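PDB 4A5N: uncharacterized HTH-type transcriptional regulator YybR from Bacillus subtilis, which probably binds DNA as a redox-sensing transcriptional activator of the MarR/DUF24 type, captured here in its reduced form. Local coordinates for residues K26-L31 against T58-E63; D67-R72 against T87-T92. The protein carries 1 engineered substitution. All blocks are in the same frame, centred on the assembly; numbering follows the deposited sequence.

Contact 1: K26-L31 against T58-E63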
ATOM      1  N   LYS B  26      -6.103   1.095  -6.141  1.00 38.52           N
ATOM      2  CA  LYS B  26      -6.792   2.371  -6.013  1.00 38.04           C
ATOM      3  C   LYS B  26      -8.010   2.438  -5.056  1.00 35.37           C
ATOM      4  O   LYS B  26      -8.373   3.525  -4.587  1.00 33.89           O
ATOM      5  CB  LYS B  26      -7.169   2.887  -7.414  1.00 41.82           C
ATOM      6  CG  LYS B  26      -7.888   4.210  -7.359  1.00 44.92           C
ATOM      7  CD  LYS B  26      -7.849   4.949  -8.692  1.00 46.23           C
ATOM      8  CE  LYS B  26      -8.155   6.416  -8.475  1.00 47.26           C
ATOM      9  NZ  LYS B  26      -7.572   7.225  -9.583  1.00 48.53           N
ATOM     10  N   TRP B  27      -8.599   1.289  -4.720  1.00 33.27           N
ATOM     11  CA  TRP B  27      -9.914   1.257  -4.117  1.00 32.68           C
ATOM     12  C   TRP B  27     -10.002   0.517  -2.815  1.00 28.64           C
ATOM     13  O   TRP B  27     -10.841   0.825  -2.002  1.00 29.23           O
ATOM     14  CB  TRP B  27     -10.875   0.589  -5.077  1.00 33.95           C
ATOM     15  CG  TRP B  27     -10.856   1.140  -6.479  1.00 37.32           C
ATOM     16  CD1 TRP B  27     -10.333   0.547  -7.610  1.00 38.20           C
ATOM     17  CD2 TRP B  27     -11.398   2.417  -6.923  1.00 40.20           C
ATOM     18  NE1 TRP B  27     -10.523   1.350  -8.720  1.00 41.70           N
ATOM     19  CE2 TRP B  27     -11.159   2.490  -8.364  1.00 41.89           C
ATOM     20  CE3 TRP B  27     -12.042   3.470  -6.294  1.00 42.11           C
ATOM     21  CZ2 TRP B  27     -11.541   3.582  -9.109  1.00 45.14           C
ATOM     22  CZ3 TRP B  27     -12.439   4.560  -7.062  1.00 42.01           C
ATOM     23  CH2 TRP B  27     -12.187   4.617  -8.435  1.00 44.81           C
ATOM     24  N   LYS B  28      -9.188  -0.491  -2.611  1.00 27.94           N
ATOM     25  CA  LYS B  28      -9.443  -1.365  -1.450  1.00 26.52           C
ATOM     26  C   LYS B  28      -9.305  -0.634  -0.126  1.00 26.21           C
ATOM     27  O   LYS B  28     -10.016  -0.936   0.835  1.00 26.28           O
ATOM     28  CB  LYS B  28      -8.547  -2.603  -1.503  1.00 29.36           C
ATOM     29  CG  LYS B  28      -9.006  -3.685  -2.473  1.00 29.79           C
ATOM     30  CD  LYS B  28      -7.934  -4.728  -2.684  1.00 30.90           C
ATOM     31  CE  LYS B  28      -8.235  -5.640  -3.837  1.00 31.76           C
ATOM     32  NZ  LYS B  28      -7.219  -6.708  -3.880  1.00 31.35           N
ATOM     33  N   GLY B  29      -8.339   0.271  -0.028  1.00 26.66           N
ATOM     34  CA  GLY B  29      -8.139   1.052   1.198  1.00 27.48           C
ATOM     35  C   GLY B  29      -9.361   1.844   1.626  1.00 27.42           C
ATOM     36  O   GLY B  29      -9.702   1.903   2.816  1.00 25.58           O
ATOM     37  N   ILE B  30     -10.005   2.478   0.641  1.00 28.17           N
ATOM     38  CA  ILE B  30     -11.199   3.272   0.851  1.00 28.99           C
ATOM     39  C   ILE B  30     -12.329   2.364   1.295  1.00 26.13           C
ATOM     40  O   ILE B  30     -13.001   2.662   2.281  1.00 25.85           O
ATOM     41  CB  ILE B  30     -11.652   3.984  -0.457  1.00 31.64           C
ATOM     42  CG1 ILE B  30     -10.606   4.971  -0.955  1.00 33.80           C
ATOM     43  CG2 ILE B  30     -12.969   4.755  -0.273  1.00 34.33           C
ATOM     44  CD1 ILE B  30     -10.882   5.475  -2.361  1.00 34.28           C
ATOM     45  N   LEU B  31     -12.514   1.252   0.571  1.00 25.86           N
ATOM     46  CA  LEU B  31     -13.591   0.289   0.842  1.00 25.07           C
ATOM     47  C   LEU B  31     -13.453  -0.226   2.280  1.00 25.01           C
ATOM     48  O   LEU B  31     -14.389  -0.173   3.057  1.00 23.74           O
ATOM     49  CB  LEU B  31     -13.556  -0.884  -0.134  1.00 25.86           C
ATOM     50  CG  LEU B  31     -13.856  -0.450  -1.580  1.00 26.34           C
ATOM     51  CD1 LEU B  31     -13.809  -1.655  -2.517  1.00 26.75           C
ATOM     52  CD2 LEU B  31     -15.185   0.278  -1.595  1.00 28.10           C
ATOM     53  N   THR B  58     -17.476  -4.434  -7.768  1.00 31.45           N
ATOM     54  CA  THR B  58     -17.767  -5.846  -7.528  1.00 31.87           C
ATOM     55  C   THR B  58     -16.464  -6.656  -7.500  1.00 32.16           C
ATOM     56  O   THR B  58     -16.307  -7.501  -6.673  1.00 31.58           O
ATOM     57  CB  THR B  58     -18.702  -6.450  -8.616  1.00 34.02           C
ATOM     58  OG1 THR B  58     -19.953  -5.782  -8.575  1.00 33.80           O
ATOM     59  CG2 THR B  58     -18.932  -7.968  -8.391  1.00 34.95           C
ATOM     60  N   LEU B  59     -15.547  -6.380  -8.424  1.00 33.98           N
ATOM     61  CA  LEU B  59     -14.275  -7.102  -8.536  1.00 34.64           C
ATOM     62  C   LEU B  59     -13.404  -6.850  -7.326  1.00 33.39           C
ATOM     63  O   LEU B  59     -12.868  -7.812  -6.736  1.00 31.45           O
ATOM     64  CB  LEU B  59     -13.539  -6.707  -9.820  1.00 37.17           C
ATOM     65  CG  LEU B  59     -12.177  -7.305 -10.223  1.00 38.38           C
ATOM     66  CD1 LEU B  59     -12.098  -8.813  -9.942  1.00 40.22           C
ATOM     67  CD2 LEU B  59     -11.956  -7.014 -11.712  1.00 40.57           C
ATOM     68  N   GLN B  60     -13.283  -5.575  -6.929  1.00 31.98           N
ATOM     69  CA  GLN B  60     -12.474  -5.246  -5.744  1.00 32.28           C
ATOM     70  C   GLN B  60     -13.028  -5.928  -4.498  1.00 30.60           C
ATOM     71  O   GLN B  60     -12.267  -6.451  -3.656  1.00 29.49           O
ATOM     72  CB  GLN B  60     -12.393  -3.719  -5.502  1.00 32.51           C
ATOM     73  CG  GLN B  60     -11.679  -2.928  -6.597  1.00 36.44           C
ATOM     74  CD  GLN B  60     -10.207  -3.268  -6.704  1.00 38.10           C
ATOM     75  OE1 GLN B  60      -9.429  -3.032  -5.783  1.00 43.87           O
ATOM     76  NE2 GLN B  60      -9.835  -3.881  -7.802  1.00 39.64           N
ATOM     77  N   LEU B  61     -14.351  -5.917  -4.358  1.00 30.37           N
ATOM     78  CA  LEU B  61     -14.973  -6.556  -3.185  1.00 30.75           C
ATOM     79  C   LEU B  61     -14.805  -8.095  -3.219  1.00 31.42           C
ATOM     80  O   LEU B  61     -14.625  -8.701  -2.184  1.00 31.95           O
ATOM     81  CB  LEU B  61     -16.459  -6.150  -3.046  1.00 28.85           C
ATOM     82  CG  LEU B  61     -16.766  -4.717  -2.596  1.00 26.92           C
ATOM     83  CD1 LEU B  61     -18.220  -4.330  -2.911  1.00 26.98           C
ATOM     84  CD2 LEU B  61     -16.452  -4.510  -1.108  1.00 27.93           C
ATOM     85  N   ARG B  62     -14.877  -8.701  -4.403  1.00 32.84           N
ATOM     86  CA  ARG B  62     -14.686 -10.156  -4.564  1.00 35.65           C
ATOM     87  C   ARG B  62     -13.265 -10.555  -4.163  1.00 33.54           C
ATOM     88  O   ARG B  62     -13.049 -11.594  -3.514  1.00 32.37           O
ATOM     89  CB  ARG B  62     -14.972 -10.623  -6.021  1.00 41.19           C
ATOM     90  CG  ARG B  62     -16.435 -10.944  -6.315  1.00 46.21           C
ATOM     91  CD  ARG B  62     -16.604 -11.576  -7.699  1.00 52.86           C
ATOM     92  NE  ARG B  62     -17.909 -12.232  -7.872  1.00 57.53           N
ATOM     93  CZ  ARG B  62     -18.105 -13.545  -8.070  1.00 64.83           C
ATOM     94  NH1 ARG B  62     -17.085 -14.409  -8.154  1.00 66.86           N
ATOM     95  NH2 ARG B  62     -19.349 -14.008  -8.200  1.00 67.28           N
ATOM     96  N   GLU B  63     -12.287  -9.738  -4.539  1.00 33.69           N
ATOM     97  CA  GLU B  63     -10.905 -10.028  -4.174  1.00 32.52           C
ATOM     98  C   GLU B  63     -10.673  -9.916  -2.674  1.00 29.67           C
ATOM     99  O   GLU B  63     -10.039 -10.771  -2.092  1.00 30.45           O
ATOM    100  CB  GLU B  63      -9.928  -9.111  -4.895  1.00 34.25           C
ATOM    101  CG  GLU B  63     -10.025  -9.212  -6.397  1.00 34.96           C
ATOM    102  CD  GLU B  63      -8.922  -8.471  -7.087  1.00 37.24           C
ATOM    103  OE1 GLU B  63      -8.165  -7.775  -6.389  1.00 34.60           O
ATOM    104  OE2 GLU B  63      -8.825  -8.582  -8.345  1.00 38.90           O
TER
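Lys28 sets its CG beside its own backbone N (chi1 -78°) and then runs fully extended, carrying the ammonium group across to helix 54-66, while Gln60 bends at chi2 (-66°) and lays its amide against both Lys28 and Trp27. The lysine chain crosses the glutamine at about a right angle, with CG of Lys28 3.4 Å from OE1 of Gln60. At its tip, NZ of Lys28 makes a salt bridge to OE1 of Glu63, 2.9 Å away, meeting the anti lone pair, the one turned away from the other carboxylate oxygen. Nearer the backbone, CG of Gln60 lies 3.9 Å from CD1 of Trp27, the indole and amide planes being 61° apart. Trp27 is the N-cap residue of helix 28-35, and its side chain also touches Met56 and the loop residues Cys49, Ser51 and Ile52. One turn beyond Trp27, CD1 of Leu31 packs on CB of Gln60 and stands 4.1 Å from CD2 of Leu61; Phe45 of helix 42-48 touches both leucines. A long flexible lysine suits a buried start and a charged end, and a glutamine offers methylenes to the tryptophan and leucine and sets its amide oxygen beside the lysine methylenes, without a hydrogen bond to the ammonium group. The contact thus grades from apolar packing to a single ion pair at its margin, and the nearby carboxylate would probably help keep Lys28 protonated.

Contact 2: D67-R72 against T87-T92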
ATOM      1  N   ASP B  67      -9.656 -13.135  -0.285  1.00 30.40           N
ATOM      2  CA  ASP B  67      -8.491 -13.092   0.565  1.00 30.47           C
ATOM      3  C   ASP B  67      -8.874 -13.217   2.047  1.00 30.26           C
ATOM      4  O   ASP B  67      -7.999 -13.165   2.892  1.00 31.16           O
ATOM      5  CB  ASP B  67      -7.716 -11.769   0.369  1.00 29.86           C
ATOM      6  CG  ASP B  67      -6.941 -11.712  -0.950  1.00 32.31           C
ATOM      7  OD1 ASP B  67      -6.824 -12.755  -1.625  1.00 34.44           O
ATOM      8  OD2 ASP B  67      -6.421 -10.626  -1.280  1.00 33.30           O
ATOM      9  N   GLY B  68     -10.171 -13.342   2.341  1.00 30.83           N
ATOM     10  CA  GLY B  68     -10.659 -13.504   3.712  1.00 31.65           C
ATOM     11  C   GLY B  68     -10.795 -12.253   4.559  1.00 28.94           C
ATOM     12  O   GLY B  68     -10.979 -12.346   5.765  1.00 28.53           O
ATOM     13  N   ILE B  69     -10.703 -11.088   3.932  1.00 27.72           N
ATOM     14  CA  ILE B  69     -10.755  -9.771   4.606  1.00 27.88           C
ATOM     15  C   ILE B  69     -12.162  -9.203   4.750  1.00 27.03           C
ATOM     16  O   ILE B  69     -12.493  -8.483   5.723  1.00 27.61           O
ATOM     17  CB  ILE B  69      -9.944  -8.744   3.781  1.00 26.51           C
ATOM     18  CG1 ILE B  69      -8.540  -9.292   3.445  1.00 28.71           C
ATOM     19  CG2 ILE B  69      -9.885  -7.383   4.487  1.00 25.78           C
ATOM     20  CD1 ILE B  69      -7.678  -9.664   4.638  1.00 28.30           C
ATOM     21  N   VAL B  70     -13.005  -9.577   3.808  1.00 25.90           N
ATOM     22  CA  VAL B  70     -14.380  -9.157   3.787  1.00 26.33           C
ATOM     23  C   VAL B  70     -15.340 -10.339   3.739  1.00 27.56           C
ATOM     24  O   VAL B  70     -15.074 -11.370   3.101  1.00 29.44           O
ATOM     25  CB  VAL B  70     -14.623  -8.187   2.612  1.00 27.15           C
ATOM     26  CG1 VAL B  70     -16.117  -7.949   2.365  1.00 28.94           C
ATOM     27  CG2 VAL B  70     -13.913  -6.877   2.903  1.00 24.73           C
ATOM     28  N   HIS B  71     -16.438 -10.187   4.486  1.00 27.26           N
ATOM     29  CA  HIS B  71     -17.532 -11.118   4.502  1.00 28.56           C
ATOM     30  C   HIS B  71     -18.644 -10.514   3.683  1.00 27.65           C
ATOM     31  O   HIS B  71     -18.965  -9.303   3.822  1.00 26.08           O
ATOM     32  CB  HIS B  71     -18.000 -11.409   5.946  1.00 31.21           C
ATOM     33  CG  HIS B  71     -19.214 -12.309   6.010  1.00 33.89           C
ATOM     34  ND1 HIS B  71     -19.144 -13.655   5.848  1.00 38.05           N
ATOM     35  CD2 HIS B  71     -20.548 -12.013   6.197  1.00 35.74           C
ATOM     36  CE1 HIS B  71     -20.374 -14.183   5.934  1.00 38.37           C
ATOM     37  NE2 HIS B  71     -21.242 -13.180   6.141  1.00 37.55           N
ATOM     38  N   ARG B  72     -19.192 -11.322   2.782  1.00 28.68           N
ATOM     39  CA  ARG B  72     -20.389 -10.940   2.003  1.00 30.30           C
ATOM     40  C   ARG B  72     -21.604 -11.775   2.464  1.00 32.86           C
ATOM     41  O   ARG B  72     -21.700 -12.984   2.177  1.00 33.24           O
ATOM     42  CB  ARG B  72     -20.130 -11.173   0.517  1.00 30.22           C
ATOM     43  CG  ARG B  72     -21.229 -10.738  -0.440  1.00 31.16           C
ATOM     44  CD  ARG B  72     -20.834 -11.053  -1.882  1.00 33.35           C
ATOM     45  NE  ARG B  72     -21.717 -10.392  -2.854  1.00 35.84           N
ATOM     46  CZ  ARG B  72     -22.771 -10.946  -3.467  1.00 36.58           C
ATOM     47  NH1 ARG B  72     -23.104 -12.212  -3.284  1.00 36.14           N
ATOM     48  NH2 ARG B  72     -23.490 -10.209  -4.304  1.00 38.06           N
ATOM     49  N   THR B  87     -14.105  -9.099   8.226  1.00 24.76           N
ATOM     50  CA  THR B  87     -13.979 -10.307   9.010  1.00 26.88           C
ATOM     51  C   THR B  87     -13.053  -9.976  10.181  1.00 26.38           C
ATOM     52  O   THR B  87     -12.337  -8.958  10.155  1.00 23.35           O
ATOM     53  CB  THR B  87     -13.349 -11.420   8.157  1.00 27.99           C
ATOM     54  OG1 THR B  87     -12.021 -11.045   7.766  1.00 25.04           O
ATOM     55  CG2 THR B  87     -14.210 -11.709   6.906  1.00 28.11           C
ATOM     56  N   GLU B  88     -13.026 -10.833  11.185  1.00 27.03           N
ATOM     57  CA  GLU B  88     -12.037 -10.718  12.235  1.00 30.50           C
ATOM     58  C   GLU B  88     -10.593 -10.686  11.690  1.00 27.45           C
ATOM     59  O   GLU B  88      -9.775  -9.924  12.158  1.00 26.63           O
ATOM     60  CB  GLU B  88     -12.222 -11.834  13.285  1.00 34.52           C
ATOM     61  CG  GLU B  88     -13.474 -11.623  14.138  1.00 42.63           C
ATOM     62  CD  GLU B  88     -13.652 -10.166  14.619  1.00 49.30           C
ATOM     63  OE1 GLU B  88     -12.776  -9.652  15.369  1.00 52.76           O
ATOM     64  OE2 GLU B  88     -14.658  -9.513  14.218  1.00 54.55           O
ATOM     65  N   PHE B  89     -10.302 -11.490  10.680  1.00 26.49           N
ATOM     66  CA  PHE B  89      -9.005 -11.490  10.049  1.00 26.82           C
ATOM     67  C   PHE B  89      -8.761 -10.119   9.380  1.00 26.42           C
ATOM     68  O   PHE B  89      -7.726  -9.461   9.566  1.00 26.20           O
ATOM     69  CB  PHE B  89      -8.987 -12.583   9.002  1.00 28.77           C
ATOM     70  CG  PHE B  89      -7.682 -12.727   8.302  1.00 30.31           C
ATOM     71  CD1 PHE B  89      -6.498 -12.894   9.019  1.00 33.01           C
ATOM     72  CD2 PHE B  89      -7.620 -12.701   6.915  1.00 32.59           C
ATOM     73  CE1 PHE B  89      -5.279 -13.031   8.365  1.00 35.66           C
ATOM     74  CE2 PHE B  89      -6.404 -12.852   6.262  1.00 34.77           C
ATOM     75  CZ  PHE B  89      -5.235 -13.019   6.978  1.00 33.83           C
ATOM     76  N   GLY B  90      -9.752  -9.678   8.631  1.00 25.51           N
ATOM     77  CA  GLY B  90      -9.751  -8.307   8.091  1.00 24.87           C
ATOM     78  C   GLY B  90      -9.381  -7.193   9.072  1.00 25.28           C
ATOM     79  O   GLY B  90      -8.589  -6.312   8.738  1.00 27.16           O
ATOM     80  N   ARG B  91     -10.002  -7.202  10.250  1.00 24.33           N
ATOM     81  CA  ARG B  91      -9.786  -6.223  11.303  1.00 25.95           C
ATOM     82  C   ARG B  91      -8.336  -6.174  11.775  1.00 25.11           C
ATOM     83  O   ARG B  91      -7.929  -5.164  12.341  1.00 23.70           O
ATOM     84  CB  ARG B  91     -10.675  -6.527  12.524  1.00 27.03           C
ATOM     85  CG  ARG B  91     -12.172  -6.439  12.302  1.00 29.47           C
ATOM     86  CD  ARG B  91     -12.699  -5.121  12.802  1.00 29.78           C
ATOM     87  NE  ARG B  91     -14.119  -4.890  12.518  1.00 29.80           N
ATOM     88  CZ  ARG B  91     -14.631  -3.665  12.445  1.00 28.65           C
ATOM     89  NH1 ARG B  91     -13.850  -2.616  12.694  1.00 30.48           N
ATOM     90  NH2 ARG B  91     -15.904  -3.476  12.193  1.00 28.50           N
ATOM     91  N   THR B  92      -7.556  -7.239  11.559  1.00 23.24           N
ATOM     92  CA  THR B  92      -6.111  -7.208  11.906  1.00 25.87           C
ATOM     93  C   THR B  92      -5.309  -6.234  11.046  1.00 25.04           C
ATOM     94  O   THR B  92      -4.234  -5.819  11.465  1.00 24.86           O
ATOM     95  CB  THR B  92      -5.405  -8.603  11.904  1.00 25.67           C
ATOM     96  OG1 THR B  92      -5.216  -9.070  10.574  1.00 27.68           O
ATOM     97  CG2 THR B  92      -6.222  -9.594  12.703  1.00 25.80           C
TER
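The hydroxyl oxygen OG1 of Thr87 is gripped by two hydrogen bonds: it donates to O of Gly68 at 2.6 Å, in the carbonyl plane and on a lone pair, and accepts from N of Gly90 at 2.8 Å. The second is the capping bond of Thr87, the N-cap of the short, weakly bonded helix 88-91. Its chi1 of 63° places OG1 in the crowded position between backbone N and carbonyl carbon, and sends CG2 against the backbone, 3.6 Å from N of His71. The amide N of Thr87 adds a nearly straight bond (170°) to O of Ile69, 3.0 Å long, though it approaches from above the carbonyl plane. An alanine here would lose the hydroxyl and with it both side-chain bonds, and would probably loosen the helix start from the turn at Gly68. Glycine suits two sites for different reasons: Gly68 has positive phi in the Schellman motif that ends helix 54-66, whereas at Gly90 a CB would collide with O of Ile69. Phe89 turns a ring edge to O of Asp67, and CD1 of Ile69 lies 3.8 Å from CD2 of Phe89. Ile69 also touches Val22 and Phe32, while the carboxylate of Asp67 forms a salt bridge with Arg115 of the second subunit. The arrangement closes the base of the wing in a winged helix-turn-helix domain, where the hairpin's entrance and exit meet.

From the N terminus, the chain leaves helix 15-23, enters helix 28-35 and passes through helix 42-48 before helix 54-66 returns to close contact 1, a loop of helices and turns without any strand. Helix 54-66 then ends, and contact 2 opens directly after it; the antiparallel hairpin of strands 70-75 and 81-86 runs out and back, and residues 87-92 close this second loop ahead of the long helix 94-115. The loops lie in series, neither enclosing nor crossing the other, with centres about 12 Å apart. Helix 54-66, whose place is consistent with the recognition helix of a winged helix-turn-helix, connects them: contact 1 fixes its flank, contact 2 its exit. Both contacts also touch the second subunit.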